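Local coordinates for angiopoietin-related protein 3 (Homo sapiens, PDB 6EUA) that raises plasma triglycerides by inhibiting lipoprotein lipase, and mediates endothelial cell adhesion through its C-terminal fibrinogen-like domain, the part present in this chain, at residues D42-S47 with V97-L102; G83-Y88 with G119-N124; N138-N143 with G167-H172; N178-K183 with T214-H219. All blocks are in the same frame, centred on the assembly; numbering follows the deposited sequence.

Contact 1. Residues D42-S47 with V97-L102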
# COMPACT_ATOMS: atom_id res chain seq x y z
N ASP A 42 -5.64 -5.96 9.76
CA ASP A 42 -5.92 -7.07 8.86
C ASP A 42 -7.20 -7.75 9.33
O ASP A 42 -7.23 -8.39 10.39
CB ASP A 42 -4.75 -8.05 8.84
CG ASP A 42 -4.68 -8.87 7.57
OD1 ASP A 42 -5.53 -8.68 6.67
OD2 ASP A 42 -3.77 -9.73 7.48
N VAL A 43 -8.26 -7.58 8.55
CA VAL A 43 -9.56 -8.18 8.82
C VAL A 43 -9.57 -9.55 8.16
O VAL A 43 -9.34 -9.66 6.95
CB VAL A 43 -10.71 -7.30 8.31
CG1 VAL A 43 -12.07 -7.90 8.63
CG2 VAL A 43 -10.57 -5.90 8.87
N ILE A 44 -9.81 -10.59 8.95
CA ILE A 44 -9.84 -11.96 8.46
C ILE A 44 -11.19 -12.54 8.85
O ILE A 44 -11.50 -12.66 10.05
CB ILE A 44 -8.67 -12.79 9.00
CG1 ILE A 44 -7.36 -12.08 8.66
CG2 ILE A 44 -8.66 -14.19 8.42
CD1 ILE A 44 -6.19 -12.65 9.37
N SER A 45 -12.01 -12.85 7.84
CA SER A 45 -13.34 -13.43 8.02
C SER A 45 -14.19 -12.60 8.98
O SER A 45 -14.82 -13.13 9.90
CB SER A 45 -13.24 -14.88 8.47
OG SER A 45 -12.47 -15.65 7.56
N GLY A 46 -14.21 -11.29 8.76
CA GLY A 46 -15.07 -10.41 9.51
C GLY A 46 -14.59 -10.01 10.89
O GLY A 46 -15.29 -9.26 11.58
N SER A 47 -13.42 -10.49 11.33
CA SER A 47 -12.82 -10.14 12.62
C SER A 47 -11.52 -9.37 12.42
O SER A 47 -10.65 -9.83 11.66
CB SER A 47 -12.54 -11.41 13.45
OG SER A 47 -13.74 -12.01 13.93
N VAL A 97 -4.97 -12.53 21.92
CA VAL A 97 -5.00 -13.71 21.06
C VAL A 97 -3.98 -13.50 19.95
O VAL A 97 -3.99 -12.46 19.28
CB VAL A 97 -6.41 -13.92 20.47
CG1 VAL A 97 -6.42 -15.06 19.43
CG2 VAL A 97 -7.43 -14.16 21.58
N LEU A 98 -3.10 -14.48 19.76
CA LEU A 98 -2.11 -14.43 18.69
C LEU A 98 -2.46 -15.44 17.61
O LEU A 98 -2.67 -16.62 17.91
CB LEU A 98 -0.70 -14.69 19.21
CG LEU A 98 0.39 -14.95 18.15
CD1 LEU A 98 0.87 -13.66 17.51
CD2 LEU A 98 1.58 -15.74 18.72
N ARG A 99 -2.50 -14.99 16.36
CA ARG A 99 -2.72 -15.87 15.22
C ARG A 99 -1.47 -15.88 14.36
O ARG A 99 -0.92 -14.83 14.04
CB ARG A 99 -3.94 -15.45 14.39
CG ARG A 99 -4.11 -16.22 13.08
CD ARG A 99 -5.47 -15.93 12.47
NE ARG A 99 -5.56 -16.47 11.12
CZ ARG A 99 -6.39 -17.45 10.78
NH1 ARG A 99 -7.19 -17.97 11.70
NH2 ARG A 99 -6.40 -17.90 9.53
N ILE A 100 -1.00 -17.08 14.03
CA ILE A 100 0.15 -17.26 13.15
C ILE A 100 -0.37 -17.88 11.87
O ILE A 100 -1.04 -18.92 11.90
CB ILE A 100 1.24 -18.11 13.80
CG1 ILE A 100 1.91 -17.31 14.93
CG2 ILE A 100 2.26 -18.58 12.77
CD1 ILE A 100 2.90 -18.11 15.75
N GLU A 101 -0.09 -17.23 10.74
CA GLU A 101 -0.50 -17.71 9.43
C GLU A 101 0.76 -18.02 8.65
O GLU A 101 1.64 -17.16 8.49
CB GLU A 101 -1.34 -16.67 8.70
CG GLU A 101 -2.76 -16.57 9.20
CD GLU A 101 -3.66 -15.80 8.25
OE1 GLU A 101 -3.13 -15.16 7.31
OE2 GLU A 101 -4.89 -15.82 8.46
N LEU A 102 0.88 -19.26 8.20
CA LEU A 102 2.00 -19.69 7.39
C LEU A 102 1.47 -20.10 6.03
O LEU A 102 0.38 -20.67 5.92
CB LEU A 102 2.75 -20.84 8.06
CG LEU A 102 3.07 -20.72 9.56
CD1 LEU A 102 3.48 -22.10 10.10
CD2 LEU A 102 4.17 -19.70 9.80
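Ile-44 meets the paired guanidinium and carboxylate of Arg-99 and Glu-101. At one edge of the guanidinium, in its plane, lies the carboxylate carbon of Glu-101, while CD1 of Ile-44 approaches the same group at a slant, 4.2 Å from Arg-99 NE. The isoleucine and the glutamate reach toward each other from opposite directions, and CD1 of Ile-44 stops 3.5 Å from Glu-101 OE2. That oxygen takes two bonds from Arg-99 on its anti side, from NE and from NH2, each 2.8 Å long, a side-on salt bridge within one strand. Both segments belong to the curled antiparallel sheet of the fibrinogen-like domain, on strands that are not neighbours in it. Ile-44 ends strand 37-44, opening the type I' turn to Ser-47, where Gly-46 takes a positive phi that favours glycine. CG1 lies anti to the carbonyl carbon (chi1 -55°), and the extended chi2 carries CD1 out to the paired side chains of strand 96-104. There the methyl packs against polar atoms and probably keeps some water from that side. A leucine in place of Glu-101 would probably leave Arg-99 NE and NH2 without their shared acceptor and its guanidinium freer to swing. Asp-42 turns instead to Lys-215 and to Arg-75 of a second subunit.

Contact 2. Residues G83-Y88 with G119-N124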
# COMPACT_ATOMS: atom_id res chain seq x y z
N GLY A 83 7.59 -3.85 16.19
CA GLY A 83 8.39 -3.26 17.29
C GLY A 83 7.83 -3.74 18.61
O GLY A 83 6.62 -3.66 18.88
N LEU A 84 8.71 -4.30 19.45
CA LEU A 84 8.28 -4.86 20.73
C LEU A 84 7.65 -3.79 21.62
O LEU A 84 6.62 -4.04 22.27
CB LEU A 84 9.45 -5.53 21.45
CG LEU A 84 9.87 -6.87 20.82
CD1 LEU A 84 11.23 -7.39 21.34
CD2 LEU A 84 8.78 -7.91 21.03
N GLU A 85 8.23 -2.59 21.64
CA GLU A 85 7.65 -1.53 22.44
C GLU A 85 6.25 -1.18 21.95
O GLU A 85 5.33 -0.97 22.75
CB GLU A 85 8.56 -0.31 22.44
CG GLU A 85 9.02 0.10 23.84
CD GLU A 85 8.05 -0.34 24.95
OE1 GLU A 85 6.89 0.14 24.96
OE2 GLU A 85 8.46 -1.17 25.80
N LYS A 86 6.05 -1.16 20.64
CA LYS A 86 4.73 -0.87 20.11
C LYS A 86 3.76 -2.02 20.38
O LYS A 86 2.60 -1.78 20.75
CB LYS A 86 4.82 -0.55 18.63
CG LYS A 86 5.39 0.85 18.36
CD LYS A 86 5.43 1.14 16.87
CE LYS A 86 6.07 2.49 16.58
NZ LYS A 86 7.40 2.59 17.19
N ILE A 87 4.22 -3.27 20.25
CA ILE A 87 3.34 -4.41 20.54
C ILE A 87 2.91 -4.38 22.00
O ILE A 87 1.74 -4.61 22.32
CB ILE A 87 4.01 -5.74 20.19
CG1 ILE A 87 4.24 -5.84 18.69
CG2 ILE A 87 3.16 -6.92 20.66
CD1 ILE A 87 5.50 -6.61 18.34
N TYR A 88 3.86 -4.11 22.91
CA TYR A 88 3.52 -4.08 24.32
C TYR A 88 2.57 -2.92 24.62
O TYR A 88 1.68 -3.07 25.47
CB TYR A 88 4.78 -3.99 25.20
CG TYR A 88 4.45 -4.02 26.68
CD1 TYR A 88 4.11 -5.21 27.31
CD2 TYR A 88 4.41 -2.85 27.44
CE1 TYR A 88 3.77 -5.25 28.65
CE2 TYR A 88 4.07 -2.88 28.79
CZ TYR A 88 3.75 -4.09 29.39
OH TYR A 88 3.40 -4.14 30.72
N GLY A 119 5.20 -9.60 28.77
CA GLY A 119 5.84 -8.73 29.74
C GLY A 119 6.52 -7.54 29.07
O GLY A 119 6.68 -7.50 27.86
N ASN A 120 6.92 -6.58 29.89
CA ASN A 120 7.52 -5.36 29.37
C ASN A 120 9.00 -5.58 29.05
O ASN A 120 9.53 -6.69 29.18
CB ASN A 120 7.35 -4.23 30.38
CG ASN A 120 7.78 -4.63 31.78
OD1 ASN A 120 8.71 -5.41 31.95
ND2 ASN A 120 7.09 -4.11 32.78
N HIS A 121 9.67 -4.50 28.65
CA HIS A 121 11.09 -4.60 28.29
C HIS A 121 11.93 -5.07 29.47
O HIS A 121 12.97 -5.71 29.27
CB HIS A 121 11.61 -3.25 27.77
CG HIS A 121 11.74 -2.20 28.83
ND1 HIS A 121 10.70 -1.36 29.18
CD2 HIS A 121 12.77 -1.87 29.64
CE1 HIS A 121 11.10 -0.55 30.14
NE2 HIS A 121 12.35 -0.83 30.43
N GLU A 122 11.49 -4.79 30.70
CA GLU A 122 12.24 -5.22 31.88
C GLU A 122 12.32 -6.74 31.99
O GLU A 122 13.31 -7.28 32.51
CB GLU A 122 11.61 -4.64 33.15
CG GLU A 122 12.01 -3.21 33.44
CD GLU A 122 11.03 -2.53 34.38
OE1 GLU A 122 9.91 -2.20 33.94
OE2 GLU A 122 11.39 -2.33 35.57
N THR A 123 11.29 -7.45 31.53
CA THR A 123 11.32 -8.91 31.44
C THR A 123 11.92 -9.40 30.12
O THR A 123 11.82 -10.60 29.82
CB THR A 123 9.91 -9.50 31.60
OG1 THR A 123 9.12 -9.15 30.46
CG2 THR A 123 9.23 -8.99 32.87
N ASN A 124 12.55 -8.51 29.35
CA ASN A 124 12.96 -8.82 27.98
C ASN A 124 11.76 -9.32 27.17
O ASN A 124 11.87 -10.27 26.39
CB ASN A 124 14.11 -9.84 27.94
CG ASN A 124 15.43 -9.26 28.41
OD1 ASN A 124 15.77 -8.11 28.08
ND2 ASN A 124 16.17 -10.04 29.18
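With CG of Tyr-88 anti to its backbone N (chi1 -177°), the ring leaves helix 84-91 toward the 119-124 loop; in the conformer given, Asn-120 CG lies between its own N and carbonyl carbon, and the two side chains run alongside each other in the same direction. The ring lies largely against backbone: CA of Asn-120 makes a CH-pi contact, 3.9 Å from the centroid of Tyr-88 and 14° off the ring normal. CB of Asn-120 sits over the same ring, 3.7 Å from Tyr-88 CZ, and Gly-119 O approaches Tyr-88 CD1 obliquely at 3.5 Å. A broad, flat tyrosine suits a surface made mostly of main chain with one CB added. An alanine at Tyr-88 would strip away this plate, and the start of the loop, at Gly-119 and Asn-120, would probably lose its packing against the helix.

The loop is stiffened from within. Thr-123 OG1 donates to Asn-120 O at 2.8 Å, in the carbonyl plane and on a lone pair, and a side chain at Gly-119 would collide with that hydroxyl, which is consistent with a glycine here. Asn-124, a glycosylation site carrying no sugar here, points away from the helix.

The loop links strands 109-118 and 127-134, and Gly-119 pairs with Thr-126 where they part. Helix 84-91 continues the packing inward, Leu-84 touching Tyr-125 and Phe-148, while His-121 reaches Lys-70 of helix 66-71.

Contact 3. Residues N138-N143 with G167-H172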
# COMPACT_ATOMS: atom_id res chain seq x y z
N ASN A 138 1.46 -27.19 16.79
CA ASN A 138 2.26 -26.16 17.43
C ASN A 138 3.74 -26.53 17.41
O ASN A 138 4.11 -27.69 17.59
CB ASN A 138 1.80 -25.95 18.87
CG ASN A 138 2.59 -24.87 19.58
OD1 ASN A 138 2.93 -23.84 18.99
ND2 ASN A 138 2.89 -25.10 20.84
N ALA A 139 4.59 -25.52 17.18
CA ALA A 139 6.04 -25.68 17.24
C ALA A 139 6.70 -24.89 18.36
O ALA A 139 7.90 -25.04 18.57
CB ALA A 139 6.68 -25.26 15.91
N ILE A 140 5.95 -24.05 19.08
CA ILE A 140 6.49 -23.19 20.12
C ILE A 140 6.13 -23.81 21.47
O ILE A 140 4.99 -24.26 21.65
CB ILE A 140 5.95 -21.75 19.98
CG1 ILE A 140 6.19 -21.24 18.55
CG2 ILE A 140 6.59 -20.81 20.99
CD1 ILE A 140 5.32 -20.06 18.15
N PRO A 141 7.06 -23.88 22.42
CA PRO A 141 6.73 -24.44 23.74
C PRO A 141 5.60 -23.67 24.41
O PRO A 141 5.61 -22.44 24.47
CB PRO A 141 8.04 -24.31 24.52
CG PRO A 141 9.11 -24.25 23.47
CD PRO A 141 8.48 -23.52 22.30
N GLU A 142 4.62 -24.41 24.93
CA GLU A 142 3.48 -23.81 25.60
C GLU A 142 3.69 -23.78 27.12
O GLU A 142 4.42 -24.60 27.68
CB GLU A 142 2.19 -24.58 25.29
CG GLU A 142 1.80 -24.63 23.84
CD GLU A 142 0.49 -25.38 23.62
OE1 GLU A 142 -0.50 -25.05 24.33
OE2 GLU A 142 0.45 -26.30 22.77
N ASN A 143 3.01 -22.83 27.77
CA ASN A 143 2.98 -22.72 29.23
C ASN A 143 4.37 -22.48 29.82
O ASN A 143 4.66 -22.89 30.95
CB ASN A 143 2.32 -23.94 29.87
CG ASN A 143 0.83 -23.91 29.72
OD1 ASN A 143 0.17 -22.97 30.17
ND2 ASN A 143 0.28 -24.93 29.07
N GLY A 167 18.18 -13.33 13.71
CA GLY A 167 16.87 -12.74 13.94
C GLY A 167 16.50 -12.67 15.41
O GLY A 167 17.16 -13.24 16.29
N GLY A 168 15.42 -11.94 15.67
CA GLY A 168 14.91 -11.76 17.03
C GLY A 168 13.68 -12.62 17.26
O GLY A 168 12.72 -12.56 16.49
N TRP A 169 13.72 -13.41 18.34
CA TRP A 169 12.67 -14.40 18.59
C TRP A 169 12.61 -14.73 20.07
O TRP A 169 13.53 -14.43 20.84
CB TRP A 169 12.91 -15.69 17.78
CG TRP A 169 11.68 -16.55 17.64
CD1 TRP A 169 11.51 -17.86 18.07
CD2 TRP A 169 10.44 -16.17 17.02
NE1 TRP A 169 10.24 -18.30 17.75
CE2 TRP A 169 9.57 -17.28 17.11
CE3 TRP A 169 9.98 -14.99 16.40
CZ2 TRP A 169 8.27 -17.24 16.60
CZ3 TRP A 169 8.69 -14.97 15.88
CH2 TRP A 169 7.85 -16.08 15.99
N TRP A 170 11.51 -15.36 20.46
CA TRP A 170 11.28 -15.78 21.84
C TRP A 170 11.75 -17.22 22.02
O TRP A 170 11.44 -18.09 21.20
CB TRP A 170 9.79 -15.68 22.19
CG TRP A 170 9.20 -14.27 22.28
CD1 TRP A 170 9.21 -13.43 23.37
CD2 TRP A 170 8.48 -13.57 21.25
NE1 TRP A 170 8.55 -12.25 23.08
CE2 TRP A 170 8.09 -12.31 21.79
CE3 TRP A 170 8.12 -13.87 19.93
CZ2 TRP A 170 7.37 -11.37 21.05
CZ3 TRP A 170 7.40 -12.94 19.20
CH2 TRP A 170 7.04 -11.69 19.76
N TRP A 171 12.50 -17.48 23.10
CA TRP A 171 13.16 -18.77 23.26
C TRP A 171 13.00 -19.29 24.68
O TRP A 171 12.80 -18.53 25.63
CB TRP A 171 14.66 -18.69 22.93
CG TRP A 171 14.93 -18.40 21.47
CD1 TRP A 171 15.42 -17.24 20.93
CD2 TRP A 171 14.72 -19.29 20.36
NE1 TRP A 171 15.53 -17.35 19.56
CE2 TRP A 171 15.10 -18.60 19.19
CE3 TRP A 171 14.23 -20.60 20.24
CZ2 TRP A 171 15.01 -19.17 17.92
CZ3 TRP A 171 14.15 -21.17 18.98
CH2 TRP A 171 14.54 -20.46 17.83
N HIS A 172 13.09 -20.61 24.79
CA HIS A 172 13.24 -21.32 26.05
C HIS A 172 14.27 -22.42 25.79
O HIS A 172 14.60 -22.70 24.63
CB HIS A 172 11.89 -21.87 26.52
CG HIS A 172 11.98 -22.92 27.59
ND1 HIS A 172 11.19 -24.05 27.57
CD2 HIS A 172 12.70 -22.98 28.74
CE1 HIS A 172 11.46 -24.78 28.64
NE2 HIS A 172 12.37 -24.16 29.35
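An Asx turn at Asn-138 shapes the irregular loop that holds Ile-140 and Pro-141 against Trp-169, which begins the short strand 169-171, and His-172, just after it. That strand pairs antiparallel with 147-149 in a small two-stranded sheet of the fibrinogen-like domain, beside the main sheet. In the turn, Asn-138 OD1 receives the backbone N of Ile-140 at 3.0 Å; the donor stands 61° out of the carbonyl plane, above it and not on a lone pair. Tyr-114 OH also bonds to OD1, tying the turn to strand 109-118.

Ile-140 is the apolar half of the contact. Its chi2 of 161° stretches CD1 away from the backbone until it lies 4.4 Å from Trp-169 CZ2, an oblique approach to the indole. A branched aliphatic chain fits here because Leu-129 and Trp-201 also touch it.

Trp-169 is flanked by its own neighbours in sequence. CE3 of Trp-170 lies 4.1 Å above one face of the Trp-169 ring, while CD1 of Trp-169 stands 3.7 Å above a face of Trp-171. Trp-169 thus touches both adjacent indoles, which probably limits how far its ring can move.

At the far end, Pro-141, rigid and without an N-H to satisfy, comes to the edge of the His-172 imidazole: CB lies near the ring plane, 4.4 Å from ND1, a nitrogen buried there with no partner in the model.

Contact 4. Residues N178-K183 with T214-H219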
# COMPACT_ATOMS: atom_id res chain seq x y z
N ASN A 178 11.32 -22.98 15.13
CA ASN A 178 10.09 -22.21 15.21
C ASN A 178 10.32 -20.72 14.95
O ASN A 178 9.46 -19.90 15.31
CB ASN A 178 9.44 -22.39 16.59
CG ASN A 178 10.20 -21.62 17.69
OD1 ASN A 178 11.38 -21.34 17.57
ND2 ASN A 178 9.50 -21.28 18.76
N ASN A 179 11.46 -20.33 14.38
CA ASN A 179 11.87 -18.93 14.32
C ASN A 179 11.34 -18.30 13.04
O ASN A 179 12.01 -18.25 12.02
CB ASN A 179 13.38 -18.81 14.42
CG ASN A 179 13.86 -17.36 14.50
OD1 ASN A 179 13.07 -16.41 14.36
ND2 ASN A 179 15.16 -17.18 14.73
N LEU A 180 10.13 -17.74 13.13
CA LEU A 180 9.54 -17.03 12.00
C LEU A 180 10.29 -15.75 11.65
O LEU A 180 10.09 -15.22 10.55
CB LEU A 180 8.08 -16.71 12.28
CG LEU A 180 7.21 -17.92 12.62
CD1 LEU A 180 5.75 -17.51 12.61
CD2 LEU A 180 7.46 -19.10 11.67
N ASN A 181 11.14 -15.25 12.55
CA ASN A 181 12.02 -14.12 12.26
C ASN A 181 13.43 -14.59 11.90
O ASN A 181 14.38 -13.80 11.97
CB ASN A 181 12.04 -13.15 13.45
CG ASN A 181 10.72 -12.38 13.62
OD1 ASN A 181 9.86 -12.39 12.74
ND2 ASN A 181 10.56 -11.74 14.77
N GLY A 182 13.57 -15.86 11.51
CA GLY A 182 14.86 -16.45 11.23
C GLY A 182 15.38 -16.09 9.85
O GLY A 182 14.81 -15.27 9.12
N LYS A 183 16.50 -16.71 9.49
CA LYS A 183 17.14 -16.42 8.22
C LYS A 183 16.30 -16.97 7.07
O LYS A 183 15.96 -18.16 7.06
CB LYS A 183 18.55 -17.01 8.18
CG LYS A 183 19.21 -16.94 6.81
CD LYS A 183 20.21 -15.80 6.71
CE LYS A 183 20.82 -15.72 5.31
NZ LYS A 183 19.89 -15.11 4.30
N THR A 214 4.95 -15.48 6.10
CA THR A 214 4.39 -15.53 7.45
C THR A 214 3.60 -14.27 7.75
O THR A 214 3.91 -13.19 7.24
CB THR A 214 5.50 -15.69 8.54
OG1 THR A 214 6.33 -14.51 8.60
CG2 THR A 214 6.37 -16.92 8.26
N LYS A 215 2.59 -14.42 8.60
CA LYS A 215 1.94 -13.30 9.26
C LYS A 215 1.80 -13.64 10.73
O LYS A 215 1.47 -14.78 11.08
CB LYS A 215 0.54 -13.01 8.70
CG LYS A 215 0.50 -12.31 7.34
CD LYS A 215 -0.93 -12.27 6.84
CE LYS A 215 -1.05 -11.66 5.45
NZ LYS A 215 -2.35 -10.97 5.25
N MET A 216 2.02 -12.65 11.59
CA MET A 216 1.67 -12.74 13.00
C MET A 216 0.66 -11.64 13.31
O MET A 216 0.90 -10.47 13.00
CB MET A 216 2.92 -12.62 13.88
CG MET A 216 4.03 -13.59 13.45
SD MET A 216 5.47 -13.57 14.54
CE MET A 216 4.71 -14.14 16.05
N LEU A 217 -0.47 -12.03 13.92
CA LEU A 217 -1.61 -11.14 14.11
C LEU A 217 -2.14 -11.24 15.53
O LEU A 217 -2.27 -12.34 16.06
CB LEU A 217 -2.74 -11.47 13.12
CG LEU A 217 -2.36 -11.30 11.65
CD1 LEU A 217 -2.48 -12.61 10.90
CD2 LEU A 217 -3.20 -10.20 11.01
N ILE A 218 -2.52 -10.10 16.13
CA ILE A 218 -3.06 -10.10 17.49
C ILE A 218 -4.38 -9.35 17.55
O ILE A 218 -4.66 -8.47 16.73
CB ILE A 218 -2.07 -9.51 18.51
CG1 ILE A 218 -1.93 -7.99 18.33
CG2 ILE A 218 -0.72 -10.20 18.43
CD1 ILE A 218 -0.94 -7.35 19.31
N HIS A 219 -5.20 -9.71 18.54
CA HIS A 219 -6.39 -8.93 18.87
C HIS A 219 -6.77 -9.21 20.32
O HIS A 219 -6.42 -10.28 20.85
CB HIS A 219 -7.55 -9.23 17.91
CG HIS A 219 -8.24 -10.55 18.13
ND1 HIS A 219 -9.00 -10.83 19.25
CD2 HIS A 219 -8.34 -11.64 17.33
CE1 HIS A 219 -9.51 -12.04 19.15
NE2 HIS A 219 -9.12 -12.56 17.99
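Apolar packing carries the contact, in the buried core of the fibrinogen-like domain: Leu-180 spreads its two methyls over Thr-214 and Met-216, which project from the same face of strand 213-220. CD2 of Leu-180 meets CG2 of Thr-214 at 4.2 Å as the side chains cross at a slant, and CD1 of Leu-180 lies 4.4 Å from CG of Met-216. A forked leucine suits this place because each branch serves a different partner. Thr-214 is equally apt: chi1 of 67° turns its methyl anti to the carbonyl carbon and toward the leucine, while OG1 bonds to Gln-53 on the adjoining strand.

Hydrogen bonds within the loop shape it around the leucine. A type I turn runs from Asn-179 to Gly-182, closed by Gly-182 N to Asn-179 O at 2.9 Å. Asn-179 also centres an inverse gamma turn, and a weak bond joins Asn-181 N to Asn-179 OD1. A side chain on Gly-182 would run into Asn-179 O, which favours glycine.

Polar groups then moor the buried loop. Asn-181 uses both ends of its amide, OD1 toward Gln-53 and ND2 toward Gly-168 O, a task for which asparagine is well fitted, and Arg-55 NH1 bonds to the carbonyls of Leu-180 and Gly-182.

Strand 213-220 lies in the main sheet between strands 47-55 and 96-104, and Leu-180 extends its packing to Ile-100 and Leu-102 of the latter, which places the 178-183 loop across two adjacent strands.

Overall arrangement
From the N terminus, contact 1 closes the first long loop, bringing the end of strand 37-44 to strand 96-104. Contact 2 opens before that loop ends and closes beyond it, so the two cross; it fastens helix 84-91 to the turn after strand 109-118. Contacts 3 and 4 follow in series, each closing a loop of its own. Their centres lie about 10 Å apart, and Gly-168 and Asn-181 connect them. Contact 3 touches contact 1 through Ile-140 and Ile-100, and contact 2 through Trp-170 and Leu-84. Contact 4 brings the chain back to the main sheet, where strand 213-220 pairs with strand 96-104 of contact 1.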